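Long-range contact in CRISPR-associated endonuclease Cas1 (Thermotoga maritima, PDB 4XTK), which probably acts as a metal-dependent double-stranded DNA endonuclease in CRISPR adaptive immunity, working together with Cas2: residues K186-L200 / L268-Y282. Numbering follows the deposited sequence.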
ATOM      1  N   LYS E 186     -14.795 -32.052  12.025  1.00 57.72           N
ATOM      2  CA  LYS E 186     -14.034 -32.602  10.925  1.00 59.47           C
ATOM      3  C   LYS E 186     -14.924 -33.575  10.167  1.00 62.78           C
ATOM      4  O   LYS E 186     -15.235 -34.667  10.643  1.00 72.12           O
ATOM      5  CB  LYS E 186     -12.760 -33.270  11.457  1.00 66.54           C
ATOM      6  CG  LYS E 186     -12.185 -34.405  10.633  1.00 76.42           C
ATOM      7  CD  LYS E 186     -10.894 -34.890  11.275  1.00 83.25           C
ATOM      8  CE  LYS E 186     -10.561 -36.318  10.891  1.00 95.88           C
ATOM      9  NZ  LYS E 186      -9.297 -36.767  11.544  1.00104.98           N
ATOM     10  N   ASN E 187     -15.341 -33.148   8.979  1.00 46.87           N
ATOM     11  CA  ASN E 187     -16.129 -33.980   8.084  1.00 54.50           C
ATOM     12  C   ASN E 187     -16.069 -33.412   6.676  1.00 49.82           C
ATOM     13  O   ASN E 187     -15.465 -32.361   6.451  1.00 45.86           O
ATOM     14  CB  ASN E 187     -17.584 -34.108   8.556  1.00 47.73           C
ATOM     15  CG  ASN E 187     -18.301 -32.774   8.658  1.00 53.22           C
ATOM     16  OD1 ASN E 187     -17.882 -31.771   8.079  1.00 50.24           O
ATOM     17  ND2 ASN E 187     -19.420 -32.771   9.370  1.00 45.93           N
ATOM     18  N   PHE E 188     -16.708 -34.093   5.734  1.00 48.02           N
ATOM     19  CA  PHE E 188     -16.600 -33.711   4.332  1.00 47.38           C
ATOM     20  C   PHE E 188     -17.121 -32.297   4.082  1.00 47.13           C
ATOM     21  O   PHE E 188     -16.412 -31.461   3.524  1.00 46.66           O
ATOM     22  CB  PHE E 188     -17.352 -34.709   3.451  1.00 49.56           C
ATOM     23  CG  PHE E 188     -16.771 -36.091   3.472  1.00 50.27           C
ATOM     24  CD1 PHE E 188     -15.408 -36.283   3.617  1.00 51.22           C
ATOM     25  CD2 PHE E 188     -17.588 -37.200   3.343  1.00 52.29           C
ATOM     26  CE1 PHE E 188     -14.870 -37.554   3.630  1.00 54.21           C
ATOM     27  CE2 PHE E 188     -17.058 -38.477   3.359  1.00 55.15           C
ATOM     28  CZ  PHE E 188     -15.697 -38.652   3.501  1.00 56.16           C
ATOM     29  N   ALA E 189     -18.350 -32.038   4.516  1.00 45.73           N
ATOM     30  CA  ALA E 189     -19.033 -30.786   4.212  1.00 45.22           C
ATOM     31  C   ALA E 189     -18.287 -29.560   4.738  1.00 45.75           C
ATOM     32  O   ALA E 189     -18.147 -28.570   4.024  1.00 44.93           O
ATOM     33  CB  ALA E 189     -20.449 -30.817   4.764  1.00 43.88           C
ATOM     34  N   ASN E 190     -17.804 -29.620   5.974  1.00 41.37           N
ATOM     35  CA  ASN E 190     -17.096 -28.480   6.538  1.00 40.69           C
ATOM     36  C   ASN E 190     -15.722 -28.268   5.898  1.00 46.53           C
ATOM     37  O   ASN E 190     -15.212 -27.145   5.868  1.00 53.57           O
ATOM     38  CB  ASN E 190     -16.959 -28.618   8.055  1.00 45.77           C
ATOM     39  CG  ASN E 190     -18.265 -28.346   8.776  1.00 52.79           C
ATOM     40  OD1 ASN E 190     -18.758 -27.221   8.776  1.00 54.02           O
ATOM     41  ND2 ASN E 190     -18.821 -29.371   9.410  1.00 48.71           N
ATOM     42  N   THR E 191     -15.129 -29.335   5.378  1.00 44.24           N
ATOM     43  CA  THR E 191     -13.887 -29.205   4.625  1.00 45.03           C
ATOM     44  C   THR E 191     -14.131 -28.405   3.350  1.00 44.53           C
ATOM     45  O   THR E 191     -13.299 -27.593   2.941  1.00 51.33           O
ATOM     46  CB  THR E 191     -13.300 -30.575   4.259  1.00 49.09           C
ATOM     47  OG1 THR E 191     -12.981 -31.288   5.459  1.00 53.59           O
ATOM     48  CG2 THR E 191     -12.039 -30.412   3.417  1.00 46.60           C
ATOM     49  N   LEU E 192     -15.284 -28.639   2.731  1.00 44.86           N
ATOM     50  CA  LEU E 192     -15.664 -27.927   1.521  1.00 45.20           C
ATOM     51  C   LEU E 192     -16.036 -26.473   1.804  1.00 40.34           C
ATOM     52  O   LEU E 192     -15.528 -25.559   1.149  1.00 41.27           O
ATOM     53  CB  LEU E 192     -16.825 -28.641   0.829  1.00 47.70           C
ATOM     54  CG  LEU E 192     -16.452 -29.958   0.152  1.00 47.38           C
ATOM     55  CD1 LEU E 192     -17.704 -30.680  -0.292  1.00 51.47           C
ATOM     56  CD2 LEU E 192     -15.523 -29.717  -1.032  1.00 46.22           C
ATOM     57  N   ILE E 193     -16.921 -26.269   2.779  1.00 41.79           N
ATOM     58  CA  ILE E 193     -17.355 -24.926   3.145  1.00 44.39           C
ATOM     59  C   ILE E 193     -16.152 -24.060   3.530  1.00 37.16           C
ATOM     60  O   ILE E 193     -16.031 -22.923   3.079  1.00 36.27           O
ATOM     61  CB  ILE E 193     -18.370 -24.949   4.305  1.00 48.01           C
ATOM     62  CG1 ILE E 193     -19.590 -25.795   3.934  1.00 56.25           C
ATOM     63  CG2 ILE E 193     -18.791 -23.531   4.679  1.00 46.64           C
ATOM     64  CD1 ILE E 193     -20.339 -25.284   2.731  1.00 63.76           C
ATOM     65  N   SER E 194     -15.259 -24.613   4.347  1.00 36.97           N
ATOM     66  CA  SER E 194     -14.050 -23.897   4.738  1.00 35.97           C
ATOM     67  C   SER E 194     -13.214 -23.539   3.525  1.00 41.63           C
ATOM     68  O   SER E 194     -12.729 -22.411   3.409  1.00 40.64           O
ATOM     69  CB  SER E 194     -13.215 -24.721   5.713  1.00 36.27           C
ATOM     70  OG  SER E 194     -13.858 -24.802   6.973  1.00 45.67           O
ATOM     71  N   PHE E 195     -13.058 -24.498   2.618  1.00 44.17           N
ATOM     72  CA  PHE E 195     -12.262 -24.269   1.421  1.00 45.05           C
ATOM     73  C   PHE E 195     -12.896 -23.199   0.534  1.00 48.16           C
ATOM     74  O   PHE E 195     -12.215 -22.273   0.092  1.00 47.41           O
ATOM     75  CB  PHE E 195     -12.079 -25.567   0.640  1.00 43.44           C
ATOM     76  CG  PHE E 195     -11.198 -25.418  -0.559  1.00 44.04           C
ATOM     77  CD1 PHE E 195      -9.827 -25.278  -0.413  1.00 46.11           C
ATOM     78  CD2 PHE E 195     -11.741 -25.398  -1.835  1.00 47.55           C
ATOM     79  CE1 PHE E 195      -9.003 -25.127  -1.525  1.00 48.68           C
ATOM     80  CE2 PHE E 195     -10.928 -25.253  -2.951  1.00 50.84           C
ATOM     81  CZ  PHE E 195      -9.557 -25.116  -2.795  1.00 48.19           C
ATOM     82  N   GLY E 196     -14.197 -23.330   0.284  1.00 36.88           N
ATOM     83  CA  GLY E 196     -14.934 -22.359  -0.507  1.00 32.99           C
ATOM     84  C   GLY E 196     -14.870 -20.964   0.094  1.00 41.56           C
ATOM     85  O   GLY E 196     -14.629 -19.981  -0.616  1.00 42.76           O
ATOM     86  N   ASN E 197     -15.081 -20.877   1.406  1.00 33.70           N
ATOM     87  CA  ASN E 197     -15.008 -19.597   2.100  1.00 31.76           C
ATOM     88  C   ASN E 197     -13.659 -18.926   1.928  1.00 35.80           C
ATOM     89  O   ASN E 197     -13.589 -17.732   1.646  1.00 41.44           O
ATOM     90  CB  ASN E 197     -15.311 -19.769   3.585  1.00 27.98           C
ATOM     91  CG  ASN E 197     -16.790 -19.851   3.856  1.00 37.77           C
ATOM     92  OD1 ASN E 197     -17.604 -19.733   2.939  1.00 36.74           O
ATOM     93  ND2 ASN E 197     -17.149 -20.060   5.113  1.00 28.47           N
ATOM     94  N   SER E 198     -12.591 -19.701   2.091  1.00 39.15           N
ATOM     95  CA  SER E 198     -11.244 -19.177   1.924  1.00 39.39           C
ATOM     96  C   SER E 198     -11.066 -18.588   0.522  1.00 43.79           C
ATOM     97  O   SER E 198     -10.509 -17.498   0.373  1.00 51.13           O
ATOM     98  CB  SER E 198     -10.200 -20.262   2.185  1.00 40.09           C
ATOM     99  OG  SER E 198     -10.031 -21.091   1.049  1.00 62.08           O
ATOM    100  N   LEU E 199     -11.561 -19.293  -0.495  1.00 42.05           N
ATOM    101  CA  LEU E 199     -11.493 -18.796  -1.867  1.00 42.22           C
ATOM    102  C   LEU E 199     -12.237 -17.471  -1.999  1.00 46.06           C
ATOM    103  O   LEU E 199     -11.748 -16.541  -2.639  1.00 48.02           O
ATOM    104  CB  LEU E 199     -12.071 -19.815  -2.853  1.00 39.24           C
ATOM    105  CG  LEU E 199     -11.254 -21.093  -3.047  1.00 44.15           C
ATOM    106  CD1 LEU E 199     -11.890 -21.993  -4.102  1.00 40.31           C
ATOM    107  CD2 LEU E 199      -9.815 -20.749  -3.404  1.00 36.81           C
ATOM    108  N   LEU E 200     -13.415 -17.391  -1.388  1.00 44.68           N
ATOM    109  CA  LEU E 200     -14.234 -16.183  -1.448  1.00 41.00           C
ATOM    110  C   LEU E 200     -13.509 -15.013  -0.779  1.00 35.74           C
ATOM    111  O   LEU E 200     -13.421 -13.925  -1.349  1.00 42.71           O
ATOM    112  CB  LEU E 200     -15.607 -16.427  -0.800  1.00 32.22           C
ATOM    113  CG  LEU E 200     -16.623 -15.281  -0.808  1.00 27.49           C
ATOM    114  CD1 LEU E 200     -16.726 -14.656  -2.187  1.00 36.87           C
ATOM    115  CD2 LEU E 200     -17.989 -15.783  -0.387  1.00 33.41           C
ATOM    116  N   LEU E 268      -8.235 -34.052   8.092  1.00 69.45           N
ATOM    117  CA  LEU E 268      -9.099 -34.275   6.934  1.00 72.37           C
ATOM    118  C   LEU E 268      -8.987 -33.125   5.930  1.00 72.04           C
ATOM    119  O   LEU E 268      -9.322 -31.984   6.239  1.00 71.60           O
ATOM    120  CB  LEU E 268     -10.553 -34.455   7.376  1.00 66.54           C
ATOM    121  CG  LEU E 268     -11.549 -34.888   6.297  1.00 65.51           C
ATOM    122  CD1 LEU E 268     -11.137 -36.210   5.662  1.00 57.66           C
ATOM    123  CD2 LEU E 268     -12.944 -35.001   6.878  1.00 61.87           C
ATOM    124  N   MET E 269      -8.517 -33.436   4.727  1.00 78.06           N
ATOM    125  CA  MET E 269      -8.264 -32.413   3.720  1.00 78.98           C
ATOM    126  C   MET E 269      -8.749 -32.829   2.330  1.00 75.35           C
ATOM    127  O   MET E 269      -8.910 -34.015   2.030  1.00 72.98           O
ATOM    128  CB  MET E 269      -6.763 -32.066   3.694  1.00 91.91           C
ATOM    129  CG  MET E 269      -6.084 -32.127   2.325  1.00 98.04           C
ATOM    130  SD  MET E 269      -4.312 -31.761   2.350  1.00145.74           S
ATOM    131  CE  MET E 269      -4.325 -29.982   2.572  1.00 53.38           C
ATOM    132  N   LEU E 270      -9.009 -31.828   1.498  1.00 70.70           N
ATOM    133  CA  LEU E 270      -9.367 -32.024   0.102  1.00 61.18           C
ATOM    134  C   LEU E 270      -8.105 -32.307  -0.713  1.00 62.79           C
ATOM    135  O   LEU E 270      -7.168 -31.514  -0.684  1.00 62.20           O
ATOM    136  CB  LEU E 270     -10.085 -30.772  -0.408  1.00 53.13           C
ATOM    137  CG  LEU E 270     -10.960 -30.765  -1.656  1.00 52.82           C
ATOM    138  CD1 LEU E 270     -12.061 -31.795  -1.548  1.00 48.14           C
ATOM    139  CD2 LEU E 270     -11.550 -29.370  -1.826  1.00 53.64           C
ATOM    140  N   ASN E 271      -8.059 -33.427  -1.431  1.00 54.16           N
ATOM    141  CA  ASN E 271      -6.882 -33.713  -2.255  1.00 67.32           C
ATOM    142  C   ASN E 271      -6.807 -32.781  -3.466  1.00 64.35           C
ATOM    143  O   ASN E 271      -7.765 -32.063  -3.768  1.00 55.18           O
ATOM    144  CB  ASN E 271      -6.822 -35.186  -2.694  1.00 60.79           C
ATOM    145  CG  ASN E 271      -8.018 -35.623  -3.522  1.00 77.85           C
ATOM    146  OD1 ASN E 271      -8.566 -34.860  -4.315  1.00 84.00           O
ATOM    147  ND2 ASN E 271      -8.410 -36.883  -3.356  1.00 76.88           N
ATOM    148  N   ASP E 272      -5.639 -32.747  -4.102  1.00 72.16           N
ATOM    149  CA  ASP E 272      -5.372 -31.849  -5.224  1.00 81.96           C
ATOM    150  C   ASP E 272      -6.400 -31.920  -6.363  1.00 76.82           C
ATOM    151  O   ASP E 272      -6.786 -30.882  -6.902  1.00 85.93           O
ATOM    152  CB  ASP E 272      -3.966 -32.115  -5.773  1.00 88.82           C
ATOM    153  CG  ASP E 272      -2.876 -31.762  -4.773  1.00 92.79           C
ATOM    154  OD1 ASP E 272      -3.066 -30.792  -4.009  1.00 97.75           O
ATOM    155  OD2 ASP E 272      -1.828 -32.442  -4.754  1.00 98.14           O
ATOM    156  N   GLU E 273      -6.844 -33.122  -6.729  1.00 61.13           N
ATOM    157  CA  GLU E 273      -7.900 -33.247  -7.729  1.00 61.40           C
ATOM    158  C   GLU E 273      -9.201 -32.624  -7.216  1.00 69.21           C
ATOM    159  O   GLU E 273      -9.867 -31.875  -7.937  1.00 74.11           O
ATOM    160  CB  GLU E 273      -8.122 -34.712  -8.124  1.00 82.31           C
ATOM    161  CG  GLU E 273      -7.659 -35.732  -7.095  1.00 97.97           C
ATOM    162  CD  GLU E 273      -8.075 -37.154  -7.439  1.00111.32           C
ATOM    163  OE1 GLU E 273      -9.014 -37.321  -8.246  1.00118.77           O
ATOM    164  OE2 GLU E 273      -7.482 -38.107  -6.887  1.00113.00           O
ATOM    165  N   GLY E 274      -9.550 -32.917  -5.966  1.00 65.96           N
ATOM    166  CA  GLY E 274     -10.724 -32.330  -5.343  1.00 57.66           C
ATOM    167  C   GLY E 274     -10.631 -30.818  -5.259  1.00 59.97           C
ATOM    168  O   GLY E 274     -11.635 -30.108  -5.388  1.00 56.95           O
ATOM    169  N   LYS E 275      -9.420 -30.314  -5.053  1.00 57.79           N
ATOM    170  CA  LYS E 275      -9.214 -28.878  -5.001  1.00 56.21           C
ATOM    171  C   LYS E 275      -9.388 -28.261  -6.387  1.00 58.99           C
ATOM    172  O   LYS E 275     -10.073 -27.248  -6.540  1.00 62.43           O
ATOM    173  CB  LYS E 275      -7.831 -28.553  -4.430  1.00 60.74           C
ATOM    174  CG  LYS E 275      -7.762 -28.558  -2.908  1.00 67.18           C
ATOM    175  CD  LYS E 275      -6.383 -28.129  -2.421  1.00 73.09           C
ATOM    176  CE  LYS E 275      -6.340 -27.927  -0.907  1.00 70.68           C
ATOM    177  NZ  LYS E 275      -6.191 -29.196  -0.135  1.00 72.85           N
ATOM    178  N   SER E 276      -8.779 -28.880  -7.396  1.00 61.28           N
ATOM    179  CA  SER E 276      -8.833 -28.343  -8.751  1.00 58.31           C
ATOM    180  C   SER E 276     -10.272 -28.294  -9.250  1.00 55.77           C
ATOM    181  O   SER E 276     -10.716 -27.264  -9.767  1.00 51.42           O
ATOM    182  CB  SER E 276      -7.968 -29.166  -9.709  1.00 57.15           C
ATOM    183  OG  SER E 276      -8.412 -30.505  -9.775  1.00104.46           O
ATOM    184  N   LEU E 277     -11.002 -29.393  -9.080  1.00 53.19           N
ATOM    185  CA  LEU E 277     -12.402 -29.432  -9.484  1.00 59.32           C
ATOM    186  C   LEU E 277     -13.199 -28.325  -8.795  1.00 58.72           C
ATOM    187  O   LEU E 277     -14.025 -27.660  -9.423  1.00 60.83           O
ATOM    188  CB  LEU E 277     -13.020 -30.793  -9.176  1.00 62.18           C
ATOM    189  CG  LEU E 277     -14.444 -30.996  -9.706  1.00 65.60           C
ATOM    190  CD1 LEU E 277     -14.573 -32.350 -10.386  1.00 66.51           C
ATOM    191  CD2 LEU E 277     -15.478 -30.856  -8.598  1.00 62.41           C
ATOM    192  N   PHE E 278     -12.943 -28.119  -7.508  1.00 52.82           N
ATOM    193  CA  PHE E 278     -13.662 -27.098  -6.771  1.00 55.11           C
ATOM    194  C   PHE E 278     -13.298 -25.698  -7.272  1.00 58.01           C
ATOM    195  O   PHE E 278     -14.167 -24.843  -7.452  1.00 50.19           O
ATOM    196  CB  PHE E 278     -13.383 -27.215  -5.268  1.00 49.57           C
ATOM    197  CG  PHE E 278     -14.331 -26.419  -4.424  1.00 50.24           C
ATOM    198  CD1 PHE E 278     -14.157 -25.060  -4.262  1.00 50.42           C
ATOM    199  CD2 PHE E 278     -15.417 -27.026  -3.825  1.00 57.76           C
ATOM    200  CE1 PHE E 278     -15.035 -24.326  -3.508  1.00 52.08           C
ATOM    201  CE2 PHE E 278     -16.301 -26.295  -3.066  1.00 56.46           C
ATOM    202  CZ  PHE E 278     -16.109 -24.944  -2.906  1.00 56.99           C
ATOM    203  N   VAL E 279     -12.008 -25.474  -7.496  1.00 58.52           N
ATOM    204  CA  VAL E 279     -11.513 -24.163  -7.894  1.00 60.20           C
ATOM    205  C   VAL E 279     -12.042 -23.763  -9.276  1.00 54.83           C
ATOM    206  O   VAL E 279     -12.497 -22.634  -9.469  1.00 59.26           O
ATOM    207  CB  VAL E 279      -9.968 -24.132  -7.874  1.00 52.91           C
ATOM    208  CG1 VAL E 279      -9.434 -22.933  -8.638  1.00 44.76           C
ATOM    209  CG2 VAL E 279      -9.465 -24.123  -6.438  1.00 48.87           C
ATOM    210  N   LYS E 280     -11.997 -24.694 -10.224  1.00 61.93           N
ATOM    211  CA  LYS E 280     -12.538 -24.450 -11.559  1.00 57.90           C
ATOM    212  C   LYS E 280     -14.024 -24.105 -11.518  1.00 59.79           C
ATOM    213  O   LYS E 280     -14.459 -23.142 -12.145  1.00 58.57           O
ATOM    214  CB  LYS E 280     -12.318 -25.662 -12.473  1.00 68.06           C
ATOM    215  CG  LYS E 280     -10.871 -25.887 -12.886  1.00 76.10           C
ATOM    216  CD  LYS E 280     -10.741 -27.112 -13.773  1.00 86.57           C
ATOM    217  CE  LYS E 280      -9.504 -27.054 -14.661  1.00 95.30           C
ATOM    218  NZ  LYS E 280      -8.261 -27.380 -13.907  1.00 98.77           N
ATOM    219  N   ASN E 281     -14.797 -24.902 -10.786  1.00 48.20           N
ATOM    220  CA  ASN E 281     -16.223 -24.646 -10.629  1.00 59.77           C
ATOM    221  C   ASN E 281     -16.478 -23.324  -9.932  1.00 61.38           C
ATOM    222  O   ASN E 281     -17.412 -22.599 -10.280  1.00 57.81           O
ATOM    223  CB  ASN E 281     -16.894 -25.775  -9.846  1.00 47.11           C
ATOM    224  CG  ASN E 281     -17.102 -27.011 -10.678  1.00 70.97           C
ATOM    225  OD1 ASN E 281     -18.117 -27.148 -11.357  1.00 78.23           O
ATOM    226  ND2 ASN E 281     -16.140 -27.923 -10.635  1.00 71.28           N
ATOM    227  N   TYR E 282     -15.643 -23.026  -8.939  1.00 59.85           N
ATOM    228  CA  TYR E 282     -15.709 -21.757  -8.233  1.00 57.17           C
ATOM    229  C   TYR E 282     -15.497 -20.604  -9.193  1.00 58.25           C
ATOM    230  O   TYR E 282     -16.257 -19.640  -9.189  1.00 60.20           O
ATOM    231  CB  TYR E 282     -14.670 -21.697  -7.111  1.00 48.61           C
ATOM    232  CG  TYR E 282     -14.576 -20.351  -6.424  1.00 45.71           C
ATOM    233  CD1 TYR E 282     -15.393 -20.041  -5.340  1.00 51.70           C
ATOM    234  CD2 TYR E 282     -13.661 -19.391  -6.848  1.00 44.50           C
ATOM    235  CE1 TYR E 282     -15.304 -18.809  -4.704  1.00 48.78           C
ATOM    236  CE2 TYR E 282     -13.567 -18.155  -6.216  1.00 40.25           C
ATOM    237  CZ  TYR E 282     -14.392 -17.872  -5.150  1.00 48.96           C
ATOM    238  OH  TYR E 282     -14.303 -16.650  -4.527  1.00 51.96           O
TER
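The carbonyl oxygen N187 O is gripped twice by T191, which packs on L268 across the contact. T191 OG1 donates to N187 O at 2.9 Å, and T191 N reaches the same oxygen from the opposite face of its plane. L268 covers this first turn: its CD2 lies 3.5 Å from N187 C, and its CB meets K186 CG where the two side chains cross at a slant. N187 also caps the helix, through OD1 and N190 N.

F195 is the centre of the helix-helix part. With CG anti to the backbone N (chi1 -176°), the ring meets L270, K275, F278 and V279. L270 CD2 sits over one ring face, 4.3 Å from the F195 centroid. The aliphatic part of K275 crosses F195 obliquely. K275 NZ bonds L270 O at 2.6 Å, in the carbonyl plane, tying strand 269-270 to the helix that follows it.

The edge of F195 points at the face of F278 in an offset T-shaped stack, with centroids 5.3 Å apart and planes at 79°. The helix segments cross at -49°, with F278 as a single knob in a hole formed by L192, F195, G196 and L199. With no side chain at G196, F278 CE1 comes within 3.6 Å of G196 CA. L199 CB lies over a face of the Y282 ring, 3.9 Å from its centroid. Y282 OH is hydrogen-bonded to T203.

The arrangement belongs to the helical C-terminal domain of Cas1, and the side chain of L200 lies about 8 Å from that of E236, a probable manganese ligand.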